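Putative DNA binding protein (Bacteroides thetaiotaomicron VPI-5482, PDB 3HTN) is of unknown function but binds metal ions and is a putative DNA-binding protein with a PCC domain. Local coordinates at residues Y9-I14 and C36-I41; V20-H25 and V29-A34; G44-I49 and V92-H97; G53-R58 and I98-S103. All coordinates share one frame; numbering follows the deposited sequence.

Interaction 1: Y9-I14 and C36-I41; sequences YSYKKI and CKEKGI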
loop_
_atom_site.group_PDB
_atom_site.type_symbol
_atom_site.label_atom_id
_atom_site.label_comp_id
_atom_site.label_asym_id
_atom_site.label_seq_id
_atom_site.Cartn_x
_atom_site.Cartn_y
_atom_site.Cartn_z
ATOM N N TYR A 9 -6.231 20.744 -7.104
ATOM C CA TYR A 9 -6.935 19.478 -6.968
ATOM C C TYR A 9 -8.432 19.682 -6.907
ATOM O O TYR A 9 -8.915 20.807 -6.689
ATOM C CB TYR A 9 -6.495 18.774 -5.660
ATOM C CG TYR A 9 -6.568 19.673 -4.460
ATOM C CD1 TYR A 9 -7.791 19.976 -3.847
ATOM C CD2 TYR A 9 -5.417 20.286 -3.963
ATOM C CE1 TYR A 9 -7.853 20.863 -2.784
ATOM C CE2 TYR A 9 -5.473 21.165 -2.893
ATOM C CZ TYR A 9 -6.686 21.436 -2.304
ATOM O OH TYR A 9 -6.724 22.317 -1.244
ATOM N N SER A 10 -9.162 18.591 -7.126
ATOM C CA SER A 10 -10.601 18.513 -6.884
ATOM C C SER A 10 -10.779 17.315 -5.958
ATOM O O SER A 10 -9.964 16.382 -5.972
ATOM C CB SER A 10 -11.393 18.352 -8.180
ATOM O OG SER A 10 -11.055 17.162 -8.865
ATOM N N TYR A 11 -11.842 17.322 -5.163
ATOM C CA TYR A 11 -12.048 16.287 -4.167
ATOM C C TYR A 11 -13.515 15.973 -3.910
ATOM O O TYR A 11 -14.394 16.741 -4.286
ATOM C CB TYR A 11 -11.369 16.678 -2.853
ATOM C CG TYR A 11 -12.018 17.857 -2.211
ATOM C CD1 TYR A 11 -11.625 19.143 -2.544
ATOM C CD2 TYR A 11 -13.024 17.692 -1.268
ATOM C CE1 TYR A 11 -12.224 20.239 -1.977
ATOM C CE2 TYR A 11 -13.638 18.790 -0.691
ATOM C CZ TYR A 11 -13.226 20.060 -1.056
ATOM O OH TYR A 11 -13.808 21.159 -0.486
ATOM N N LYS A 12 -13.743 14.831 -3.263
ATOM C CA LYS A 12 -15.056 14.430 -2.795
ATOM C C LYS A 12 -14.943 13.913 -1.371
ATOM O O LYS A 12 -14.175 13.012 -1.103
ATOM C CB LYS A 12 -15.652 13.344 -3.694
ATOM C CG LYS A 12 -17.044 12.893 -3.305
ATOM C CD LYS A 12 -17.526 11.840 -4.287
ATOM C CE LYS A 12 -18.915 11.365 -3.928
ATOM N NZ LYS A 12 -19.907 12.481 -3.958
ATOM N N LYS A 13 -15.729 14.478 -0.467
ATOM C CA LYS A 13 -15.738 14.023 0.911
ATOM C C LYS A 13 -16.685 12.854 1.076
ATOM O O LYS A 13 -17.857 12.947 0.693
ATOM C CB LYS A 13 -16.177 15.146 1.846
ATOM C CG LYS A 13 -16.019 14.819 3.319
ATOM C CD LYS A 13 -16.341 16.049 4.166
ATOM C CE LYS A 13 -16.201 15.756 5.654
ATOM N NZ LYS A 13 -17.201 14.738 6.108
ATOM N N ILE A 14 -16.197 11.779 1.684
ATOM C CA ILE A 14 -17.015 10.586 1.957
ATOM C C ILE A 14 -16.731 10.157 3.387
ATOM O O ILE A 14 -15.752 9.473 3.648
ATOM C CB ILE A 14 -16.745 9.408 1.023
ATOM C CG1 ILE A 14 -16.904 9.812 -0.448
ATOM C CG2 ILE A 14 -17.755 8.283 1.364
ATOM C CD1 ILE A 14 -16.590 8.709 -1.424
ATOM N N CYS A 36 -4.495 19.112 2.891
ATOM C CA CYS A 36 -4.580 18.860 4.316
ATOM C C CYS A 36 -4.683 20.161 5.094
ATOM O O CYS A 36 -5.416 20.247 6.080
ATOM C CB CYS A 36 -3.376 18.056 4.806
ATOM S SG CYS A 36 -3.303 16.383 4.158
ATOM N N LYS A 37 -3.931 21.163 4.657
ATOM C CA LYS A 37 -3.998 22.472 5.289
ATOM C C LYS A 37 -5.402 23.061 5.115
ATOM O O LYS A 37 -6.015 23.524 6.084
ATOM C CB LYS A 37 -2.941 23.403 4.702
ATOM C CG LYS A 37 -2.951 24.798 5.326
ATOM C CD LYS A 37 -1.782 25.653 4.877
ATOM C CE LYS A 37 -1.952 27.093 5.384
ATOM N NZ LYS A 37 -0.780 27.939 5.027
ATOM N N GLU A 38 -5.919 23.040 3.886
ATOM C CA GLU A 38 -7.256 23.571 3.603
ATOM C C GLU A 38 -8.325 22.915 4.479
ATOM O O GLU A 38 -9.234 23.596 4.980
ATOM C CB GLU A 38 -7.640 23.361 2.129
ATOM C CG GLU A 38 -9.052 23.874 1.802
ATOM C CD GLU A 38 -9.583 23.551 0.390
ATOM O OE1 GLU A 38 -8.863 22.969 -0.450
ATOM O OE2 GLU A 38 -10.761 23.921 0.130
ATOM N N LYS A 39 -8.224 21.603 4.651
ATOM C CA LYS A 39 -9.218 20.837 5.398
ATOM C C LYS A 39 -8.906 20.715 6.884
ATOM O O LYS A 39 -9.692 20.124 7.622
ATOM C CB LYS A 39 -9.431 19.461 4.762
ATOM C CG LYS A 39 -9.962 19.523 3.328
ATOM C CD LYS A 39 -11.331 20.208 3.285
ATOM C CE LYS A 39 -11.954 20.235 1.940
ATOM N NZ LYS A 39 -13.276 20.950 2.010
ATOM N N GLY A 40 -7.822 21.336 7.338
ATOM C CA GLY A 40 -7.459 21.330 8.751
ATOM C C GLY A 40 -7.195 19.943 9.295
ATOM O O GLY A 40 -7.513 19.665 10.448
ATOM N N ILE A 41 -6.597 19.073 8.477
ATOM C CA ILE A 41 -6.393 17.688 8.881
ATOM C C ILE A 41 -5.179 17.636 9.802
ATOM O O ILE A 41 -4.085 18.026 9.423
ATOM C CB ILE A 41 -6.201 16.767 7.694
ATOM C CG1 ILE A 41 -7.460 16.783 6.827
ATOM C CG2 ILE A 41 -5.934 15.371 8.188
ATOM C CD1 ILE A 41 -7.372 15.966 5.561
HETATM O O HOH W 1 -12.652 23.703 -1.620
#
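Y9 and E38 meet at their polar ends: the phenol donates to the carboxylate, Y9 OH lying 2.4 Å from E38 OE1, a hydrogen bond so short that its exact length deserves caution. OE1 sits at the ring edge, near the plane of the ring, and the carboxylate is turned 33° against it. E38 gets there with CG anti to the backbone N (chi1 179°) and an extended chain beyond. Its second oxygen is served by water: water 1 donates to E38 OE2 over 2.6 Å and lies 3.0 Å from Y11 OH, in the plane of that ring. The Y11 hydroxyl accepts a bond from the lysine, Y11 OH to K39 NZ being 2.6 Å; the lysine chain bends at chi2 (-62°) and brings NZ to the hydroxyl from an oblique direction. The contact ties strand 9-14, outermost in this chain's sheet, to the C-terminal end of helix 28-39, which finishes in a Schellman motif. There G40, at positive phi, donates from N to K37 O over 3.1 Å, and I41 N reaches C36 O at 2.9 Å. A phenylalanine at Y11 would probably leave the K39 ammonium and the bridging water without their hydroxyl partner. Both tyrosine rings also meet F35, one turn back along the helix, edge-to-face.

Interaction 2: V20-H25 and V29-A34; sequences VSINNH and VKALNA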
loop_
_atom_site.group_PDB
_atom_site.type_symbol
_atom_site.label_atom_id
_atom_site.label_comp_id
_atom_site.label_asym_id
_atom_site.label_seq_id
_atom_site.Cartn_x
_atom_site.Cartn_y
_atom_site.Cartn_z
ATOM N N VAL A 20 -9.169 12.503 -3.419
ATOM C CA VAL A 20 -8.511 13.675 -3.975
ATOM C C VAL A 20 -7.957 13.352 -5.346
ATOM O O VAL A 20 -7.212 12.387 -5.499
ATOM C CB VAL A 20 -7.403 14.167 -3.058
ATOM C CG1 VAL A 20 -6.735 15.419 -3.617
ATOM C CG2 VAL A 20 -7.980 14.406 -1.667
ATOM N N SER A 21 -8.371 14.148 -6.333
ATOM C CA SER A 21 -7.892 14.062 -7.693
ATOM C C SER A 21 -7.009 15.261 -7.960
ATOM O O SER A 21 -7.488 16.380 -8.074
ATOM C CB SER A 21 -9.064 13.986 -8.657
ATOM O OG SER A 21 -8.590 13.849 -9.969
ATOM N N ILE A 22 -5.708 15.029 -8.030
ATOM C CA ILE A 22 -4.766 16.122 -8.195
ATOM C C ILE A 22 -4.775 16.545 -9.663
ATOM O O ILE A 22 -4.977 15.714 -10.565
ATOM C CB ILE A 22 -3.357 15.693 -7.690
ATOM C CG1 ILE A 22 -3.423 15.355 -6.183
ATOM C CG2 ILE A 22 -2.347 16.788 -7.972
ATOM C CD1 ILE A 22 -2.134 15.061 -5.525
ATOM N N ASN A 23 -4.626 17.857 -9.907
ATOM C CA ASN A 23 -4.600 18.390 -11.260
ATOM C C ASN A 23 -3.378 17.883 -11.995
ATOM O O ASN A 23 -2.320 17.676 -11.400
ATOM C CB ASN A 23 -4.565 19.934 -11.267
ATOM C CG ASN A 23 -5.843 20.565 -10.763
ATOM O OD1 ASN A 23 -6.814 19.888 -10.474
ATOM N ND2 ASN A 23 -5.820 21.892 -10.612
ATOM N N ASN A 24 -3.489 17.725 -13.300
ATOM C CA ASN A 24 -2.360 17.290 -14.077
ATOM C C ASN A 24 -1.261 18.355 -14.026
ATOM O O ASN A 24 -1.520 19.551 -13.783
ATOM C CB ASN A 24 -2.781 17.054 -15.519
ATOM C CG ASN A 24 -1.842 16.136 -16.267
ATOM O OD1 ASN A 24 -0.924 15.556 -15.684
ATOM N ND2 ASN A 24 -2.058 16.005 -17.581
ATOM N N HIS A 25 -0.025 17.921 -14.236
ATOM C CA HIS A 25 1.140 18.809 -14.276
ATOM C C HIS A 25 1.388 19.559 -12.976
ATOM O O HIS A 25 2.004 20.628 -12.974
ATOM C CB HIS A 25 1.020 19.818 -15.431
ATOM C CG HIS A 25 0.651 19.191 -16.727
ATOM N ND1 HIS A 25 1.398 18.188 -17.298
ATOM C CD2 HIS A 25 -0.378 19.427 -17.570
ATOM C CE1 HIS A 25 0.852 17.837 -18.446
ATOM N NE2 HIS A 25 -0.238 18.561 -18.624
ATOM N N VAL A 29 3.166 16.463 -3.853
ATOM C CA VAL A 29 3.427 16.638 -2.430
ATOM C C VAL A 29 2.937 18.009 -1.969
ATOM O O VAL A 29 2.227 18.108 -0.971
ATOM C CB VAL A 29 4.913 16.383 -2.086
ATOM C CG1 VAL A 29 5.158 16.674 -0.607
ATOM C CG2 VAL A 29 5.315 14.962 -2.460
ATOM N N LYS A 30 3.244 19.046 -2.750
ATOM C CA LYS A 30 2.745 20.391 -2.514
ATOM C C LYS A 30 1.210 20.389 -2.479
ATOM O O LYS A 30 0.600 20.996 -1.606
ATOM C CB LYS A 30 3.230 21.324 -3.625
ATOM C CG LYS A 30 2.874 22.818 -3.469
ATOM C CD LYS A 30 3.279 23.606 -4.699
ATOM C CE LYS A 30 2.721 25.035 -4.661
ATOM N NZ LYS A 30 3.044 25.803 -5.915
ATOM N N ALA A 31 0.598 19.717 -3.445
ATOM C CA ALA A 31 -0.851 19.659 -3.522
ATOM C C ALA A 31 -1.460 18.954 -2.318
ATOM O O ALA A 31 -2.442 19.418 -1.741
ATOM C CB ALA A 31 -1.309 18.999 -4.826
ATOM N N LEU A 32 -0.893 17.823 -1.941
ATOM C CA LEU A 32 -1.419 17.101 -0.769
ATOM C C LEU A 32 -1.266 17.907 0.499
ATOM O O LEU A 32 -2.170 17.899 1.352
ATOM C CB LEU A 32 -0.779 15.726 -0.630
ATOM C CG LEU A 32 -1.161 14.718 -1.711
ATOM C CD1 LEU A 32 -0.207 13.526 -1.715
ATOM C CD2 LEU A 32 -2.614 14.202 -1.578
ATOM N N ASN A 33 -0.135 18.593 0.653
ATOM C CA ASN A 33 0.062 19.476 1.805
ATOM C C ASN A 33 -1.034 20.522 1.844
ATOM O O ASN A 33 -1.710 20.693 2.864
ATOM C CB ASN A 33 1.440 20.164 1.767
ATOM C CG ASN A 33 2.544 19.304 2.348
ATOM O OD1 ASN A 33 2.653 19.152 3.562
ATOM N ND2 ASN A 33 3.383 18.762 1.487
ATOM N N ALA A 34 -1.247 21.169 0.703
ATOM C CA ALA A 34 -2.245 22.235 0.579
ATOM C C ALA A 34 -3.661 21.730 0.893
ATOM O O ALA A 34 -4.445 22.428 1.559
ATOM C CB ALA A 34 -2.190 22.828 -0.819
#
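I22 sets its two branches against two neighbouring residues of the helix, A31 and L32. Its CG2 methyl lies 4.0 Å from A31 CB, while the longer branch carries CD1 over to the leucine, where I22 CD1 is 4.0 Å from L32 CG. That same methyl also touches one tip of the fork, I22 CD1 to L32 CD2 being 4.1 Å. The isoleucine and leucine side chains cross at about a right angle, so CD1 meets the flank of the leucine at its branch point. With CG1 beside the backbone N (chi1 -62°) and CG2 beside the carbonyl carbon, CG2 rests on A31, while CD1 spans from A31 CB to L32. These are ordinary van der Waals distances between buried apolar groups.

One layer out, regular helical bonds hold the helix side: N33 N to V29 O is 2.9 Å and A34 N to K30 O is 3.0 Å. On the strand side, I22 is fixed by backbone bonding to G121 and by packing on F123 and I28, whereas L32 continues onto L94 and L96. The short turn between the segments is pinned by T26 OG1, which bonds to N24 O, and by E27, whose carboxylate oxygens bond to V29 N and K30 N. This is a strand-to-helix connection of the PCC domain, in which helix 28-39 folds back over one face of the large antiparallel sheet.

Interaction 3: G44-I49 and V92-H97; sequences GSINGI and VYLHLH
I46 meets L94 and L96 through a single methyl group, CD1, on one face of the large antiparallel sheet of the PCC domain. Strands 44-52 and 91-101 are not neighbours in that sheet: strand 76-88 runs between them, and the contact reaches across it. Along 92-97 the side chains alternate. V92 turns to helix 28-39, packing on N33 and C36. L94 then brings CD2 to 3.9 Å from I46 CD1, the two side chains crossing at about a right angle. Its CG stands beside the backbone N (chi1 -62°), which helps swing the end of the side chain toward the isoleucine. H95 points to the other face, where NE2 binds the nickel ion and ND1 is hydrogen-bonded to E122 OE1 of the third subunit. With L96 the chain returns to the apolar side: L96 CD2 lies 4.2 Å from I46 CD1 in an oblique, looser approach. H97, the last of the series, coordinates the nickel through NE2 while its ND1 is hydrogen-bonded to the backbone oxygen of I78 of the third subunit.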
loop_
_atom_site.group_PDB
_atom_site.type_symbol
_atom_site.label_atom_id
_atom_site.label_comp_id
_atom_site.label_asym_id
_atom_site.label_seq_id
_atom_site.Cartn_x
_atom_site.Cartn_y
_atom_site.Cartn_z
ATOM N N GLY A 44 -3.755 11.619 9.955
ATOM C CA GLY A 44 -4.466 10.805 8.995
ATOM C C GLY A 44 -3.534 10.001 8.139
ATOM O O GLY A 44 -2.358 9.881 8.428
ATOM N N SER A 45 -4.066 9.483 7.043
ATOM C CA SER A 45 -3.294 8.670 6.123
ATOM C C SER A 45 -3.564 9.098 4.711
ATOM O O SER A 45 -4.589 9.710 4.422
ATOM C CB SER A 45 -3.667 7.210 6.290
ATOM O OG SER A 45 -4.998 7.019 5.873
ATOM N N ILE A 46 -2.615 8.792 3.827
ATOM C CA ILE A 46 -2.747 9.095 2.413
ATOM C C ILE A 46 -2.276 7.869 1.661
ATOM O O ILE A 46 -1.245 7.305 1.999
ATOM C CB ILE A 46 -1.885 10.321 1.995
ATOM C CG1 ILE A 46 -2.250 11.578 2.784
ATOM C CG2 ILE A 46 -1.993 10.558 0.457
ATOM C CD1 ILE A 46 -1.410 12.830 2.470
ATOM N N ASN A 47 -3.032 7.474 0.648
ATOM C CA ASN A 47 -2.731 6.322 -0.176
ATOM C C ASN A 47 -3.254 6.585 -1.562
ATOM O O ASN A 47 -4.338 7.110 -1.716
ATOM C CB ASN A 47 -3.434 5.108 0.363
ATOM C CG ASN A 47 -2.881 4.667 1.670
ATOM O OD1 ASN A 47 -1.814 4.032 1.707
ATOM N ND2 ASN A 47 -3.578 4.992 2.779
ATOM N N GLY A 48 -2.502 6.219 -2.586
ATOM C CA GLY A 48 -3.030 6.284 -3.920
ATOM C C GLY A 48 -2.114 5.905 -5.047
ATOM O O GLY A 48 -1.055 5.295 -4.829
ATOM N N ILE A 49 -2.565 6.243 -6.255
ATOM C CA ILE A 49 -1.937 5.827 -7.503
ATOM C C ILE A 49 -2.059 6.955 -8.513
ATOM O O ILE A 49 -2.833 7.918 -8.334
ATOM C CB ILE A 49 -2.576 4.498 -8.051
ATOM C CG1 ILE A 49 -4.091 4.647 -8.295
ATOM C CG2 ILE A 49 -2.306 3.336 -7.116
ATOM C CD1 ILE A 49 -4.711 3.487 -9.086
ATOM N N VAL A 92 1.188 21.384 8.746
ATOM C CA VAL A 92 0.954 20.011 8.324
ATOM C C VAL A 92 2.320 19.360 8.112
ATOM O O VAL A 92 3.227 19.977 7.548
ATOM C CB VAL A 92 0.115 19.951 7.009
ATOM C CG1 VAL A 92 0.144 18.542 6.384
ATOM C CG2 VAL A 92 -1.317 20.404 7.262
ATOM N N TYR A 93 2.463 18.097 8.535
ATOM C CA TYR A 93 3.668 17.320 8.294
ATOM C C TYR A 93 3.249 16.046 7.575
ATOM O O TYR A 93 2.465 15.271 8.107
ATOM C CB TYR A 93 4.368 16.975 9.601
ATOM C CG TYR A 93 5.717 16.359 9.352
ATOM C CD1 TYR A 93 5.880 14.992 9.232
ATOM C CD2 TYR A 93 6.838 17.149 9.230
ATOM C CE1 TYR A 93 7.114 14.425 9.014
ATOM C CE2 TYR A 93 8.100 16.584 9.000
ATOM C CZ TYR A 93 8.227 15.220 8.893
ATOM O OH TYR A 93 9.460 14.649 8.660
ATOM N N LEU A 94 3.725 15.878 6.344
ATOM C CA LEU A 94 3.468 14.681 5.576
ATOM C C LEU A 94 4.715 13.814 5.545
ATOM O O LEU A 94 5.803 14.313 5.354
ATOM C CB LEU A 94 3.100 15.023 4.142
ATOM C CG LEU A 94 1.852 15.853 3.955
ATOM C CD1 LEU A 94 1.534 15.960 2.459
ATOM C CD2 LEU A 94 0.718 15.240 4.716
ATOM N N HIS A 95 4.550 12.507 5.749
ATOM C CA HIS A 95 5.607 11.535 5.591
ATOM C C HIS A 95 5.098 10.527 4.578
ATOM O O HIS A 95 4.207 9.761 4.887
ATOM C CB HIS A 95 5.945 10.893 6.933
ATOM C CG HIS A 95 7.131 9.994 6.896
ATOM N ND1 HIS A 95 7.352 9.034 7.854
ATOM C CD2 HIS A 95 8.126 9.856 5.980
ATOM C CE1 HIS A 95 8.459 8.368 7.550
ATOM N NE2 HIS A 95 8.960 8.864 6.430
ATOM N N LEU A 96 5.654 10.593 3.374
ATOM C CA LEU A 96 5.169 9.842 2.234
ATOM C C LEU A 96 6.290 9.046 1.628
ATOM O O LEU A 96 7.373 9.569 1.396
ATOM C CB LEU A 96 4.628 10.813 1.164
ATOM C CG LEU A 96 3.578 11.837 1.608
ATOM C CD1 LEU A 96 3.176 12.740 0.436
ATOM C CD2 LEU A 96 2.369 11.126 2.235
ATOM N N HIS A 97 6.037 7.767 1.393
ATOM C CA HIS A 97 6.908 6.925 0.621
ATOM C C HIS A 97 6.190 6.499 -0.660
ATOM O O HIS A 97 4.973 6.660 -0.796
ATOM C CB HIS A 97 7.334 5.703 1.436
ATOM C CG HIS A 97 8.318 5.994 2.526
ATOM N ND1 HIS A 97 9.067 5.005 3.121
ATOM C CD2 HIS A 97 8.711 7.159 3.095
ATOM C CE1 HIS A 97 9.857 5.557 4.033
ATOM N NE2 HIS A 97 9.707 6.868 3.988
#

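Interaction 4: G53-R58 and I98-S103; sequences GELTLR and ITVGRS. With SO4 (sulfate ion), chain E.
L55 lies over both I98 and V100, and its fork divides the work between them. From CB, which heads toward strand 98-101, CG leaves anti to the backbone N and splits. CD1 slides past the isoleucine, L55 CD1 coming to 4.1 Å from I98 CG2 and 4.2 Å from I98 CD1. CD2 meets the valine tip to tip, with L55 CD2 at 3.8 Å from V100 CG2 and 4.0 Å from V100 CG1. Next along the strand, L57 crosses I98 at about a right angle, and L57 CD2 to I98 CG2 is only 3.4 Å, tighter than usual for two carbons. Strands 54-58 and 98-101 are second neighbours in the antiparallel sheet, with 107-117 between them. Their short axes approach to 9.9 Å at 137°, and the buried aliphatic side chains meet across the intervening strand on one face of the sheet, joined by M76, L108 and L112. Farther along the chain, the R102 guanidinium holds a sulfate, probably from the crystallisation liquor, with the sulfur near its plane. R102 NH1 bonds SO4 O3 at 3.2 Å (154°), and R102 NH2 bonds SO4 O1 at 3.0 Å (163°). K70 NZ is another donor to the anion, and R102 NH2 also forms a salt bridge with E74. With an alanine in place of R102, the E74 carboxylate would probably lose this cationic mate, and the sulfate two of its donors.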
loop_
_atom_site.group_PDB
_atom_site.type_symbol
_atom_site.label_atom_id
_atom_site.label_comp_id
_atom_site.label_asym_id
_atom_site.label_seq_id
_atom_site.Cartn_x
_atom_site.Cartn_y
_atom_site.Cartn_z
ATOM N N GLY A 53 5.758 12.479 -14.384
ATOM C CA GLY A 53 6.858 12.774 -15.305
ATOM C C GLY A 53 8.159 13.201 -14.669
ATOM O O GLY A 53 9.169 13.398 -15.377
ATOM N N GLU A 54 8.156 13.314 -13.340
ATOM C CA GLU A 54 9.347 13.675 -12.584
ATOM C C GLU A 54 9.142 13.194 -11.154
ATOM O O GLU A 54 8.033 13.259 -10.634
ATOM C CB GLU A 54 9.605 15.182 -12.644
ATOM C CG GLU A 54 10.973 15.587 -12.124
ATOM C CD GLU A 54 11.418 16.945 -12.629
ATOM O OE1 GLU A 54 11.278 17.212 -13.853
ATOM O OE2 GLU A 54 11.925 17.739 -11.804
ATOM N N LEU A 55 10.208 12.689 -10.538
ATOM C CA LEU A 55 10.172 12.157 -9.184
ATOM C C LEU A 55 11.434 12.500 -8.458
ATOM O O LEU A 55 12.505 12.351 -9.032
ATOM C CB LEU A 55 10.124 10.632 -9.251
ATOM C CG LEU A 55 10.142 9.851 -7.938
ATOM C CD1 LEU A 55 8.894 10.130 -7.084
ATOM C CD2 LEU A 55 10.315 8.368 -8.195
ATOM N N THR A 56 11.315 12.917 -7.203
ATOM C CA THR A 56 12.490 13.099 -6.365
ATOM C C THR A 56 12.315 12.239 -5.116
ATOM O O THR A 56 11.333 12.391 -4.378
ATOM C CB THR A 56 12.738 14.541 -5.963
ATOM O OG1 THR A 56 12.802 15.343 -7.147
ATOM C CG2 THR A 56 14.073 14.661 -5.198
ATOM N N LEU A 57 13.301 11.370 -4.883
ATOM C CA LEU A 57 13.395 10.528 -3.694
ATOM C C LEU A 57 14.580 10.927 -2.867
ATOM O O LEU A 57 15.554 11.449 -3.407
ATOM C CB LEU A 57 13.537 9.061 -4.086
ATOM C CG LEU A 57 12.460 8.467 -4.990
ATOM C CD1 LEU A 57 12.834 7.035 -5.405
ATOM C CD2 LEU A 57 11.054 8.551 -4.333
ATOM N N ARG A 58 14.507 10.696 -1.560
ATOM C CA ARG A 58 15.624 10.922 -0.648
ATOM C C ARG A 58 16.078 9.622 -0.030
ATOM O O ARG A 58 15.250 8.856 0.473
ATOM C CB ARG A 58 15.234 11.867 0.474
ATOM C CG ARG A 58 16.351 12.098 1.482
ATOM C CD ARG A 58 16.111 13.263 2.371
ATOM N NE ARG A 58 16.197 14.514 1.640
ATOM C CZ ARG A 58 15.930 15.726 2.134
ATOM N NH1 ARG A 58 15.460 15.876 3.346
ATOM N NH2 ARG A 58 16.074 16.788 1.383
ATOM N N ILE A 98 6.931 5.970 -1.615
ATOM C CA ILE A 98 6.359 5.697 -2.903
ATOM C C ILE A 98 7.095 4.565 -3.573
ATOM O O ILE A 98 8.284 4.348 -3.322
ATOM C CB ILE A 98 6.412 6.988 -3.771
ATOM C CG1 ILE A 98 5.466 6.977 -4.976
ATOM C CG2 ILE A 98 7.881 7.338 -4.221
ATOM C CD1 ILE A 98 5.397 8.303 -5.715
ATOM N N THR A 99 6.363 3.880 -4.462
ATOM C CA THR A 99 6.846 2.859 -5.330
ATOM C C THR A 99 6.371 3.236 -6.708
ATOM O O THR A 99 5.166 3.536 -6.898
ATOM C CB THR A 99 6.329 1.471 -4.970
ATOM O OG1 THR A 99 6.484 1.259 -3.558
ATOM C CG2 THR A 99 7.037 0.401 -5.795
ATOM N N VAL A 100 7.299 3.273 -7.646
ATOM C CA VAL A 100 6.996 3.602 -9.023
ATOM C C VAL A 100 7.512 2.541 -9.994
ATOM O O VAL A 100 8.454 1.831 -9.688
ATOM C CB VAL A 100 7.551 4.985 -9.437
ATOM C CG1 VAL A 100 7.001 6.080 -8.502
ATOM C CG2 VAL A 100 9.087 4.970 -9.476
ATOM N N GLY A 101 6.843 2.433 -11.146
ATOM C CA GLY A 101 7.275 1.634 -12.283
ATOM C C GLY A 101 7.800 2.497 -13.389
ATOM O O GLY A 101 7.208 3.524 -13.738
ATOM N N ARG A 102 8.904 2.060 -13.968
ATOM C CA ARG A 102 9.500 2.731 -15.127
ATOM C C ARG A 102 8.951 2.111 -16.394
ATOM O O ARG A 102 8.154 1.172 -16.344
ATOM C CB ARG A 102 11.024 2.632 -15.069
ATOM C CG ARG A 102 11.573 3.074 -13.729
ATOM C CD ARG A 102 13.107 2.904 -13.671
ATOM N NE ARG A 102 13.825 4.086 -14.158
ATOM C CZ ARG A 102 15.101 4.350 -13.913
ATOM N NH1 ARG A 102 15.864 3.490 -13.291
ATOM N NH2 ARG A 102 15.626 5.472 -14.319
ATOM N N SER A 103 9.366 2.628 -17.547
ATOM C CA SER A 103 8.843 2.142 -18.822
ATOM C C SER A 103 9.233 0.697 -19.115
ATOM O O SER A 103 8.610 0.059 -19.954
ATOM C CB SER A 103 9.287 3.039 -19.978
ATOM O OG SER A 103 10.671 2.959 -20.139
HETATM S S SO4 E . 19.209 5.635 -13.190
HETATM O O1 SO4 E . 18.348 6.646 -13.727
HETATM O O2 SO4 E . 19.724 4.683 -14.188
HETATM O O3 SO4 E . 18.502 4.869 -12.144
HETATM O O4 SO4 E . 20.378 6.325 -12.577
#

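Overall arrangement
From the N terminus, strand 9-14 leads into strand 17-22 and then helix 28-39. Interaction 2 closes the short turn between that strand and the helix, and it falls within the longer loop that interaction 1 closes, so both seat the same helix on one end of the sheet. The chain then enters strand 44-52, where interaction 3 opens, to be closed only by strand 91-101. Interaction 4 opens at 53-58, before that closure, and ends at 98-103, so interactions 3 and 4 cross and share strand 91-101. L32 and N33 of interaction 2 touch L94, linking the helix to strand 91-101; interactions 1 and 4 lie on opposite sides of the chain's centre.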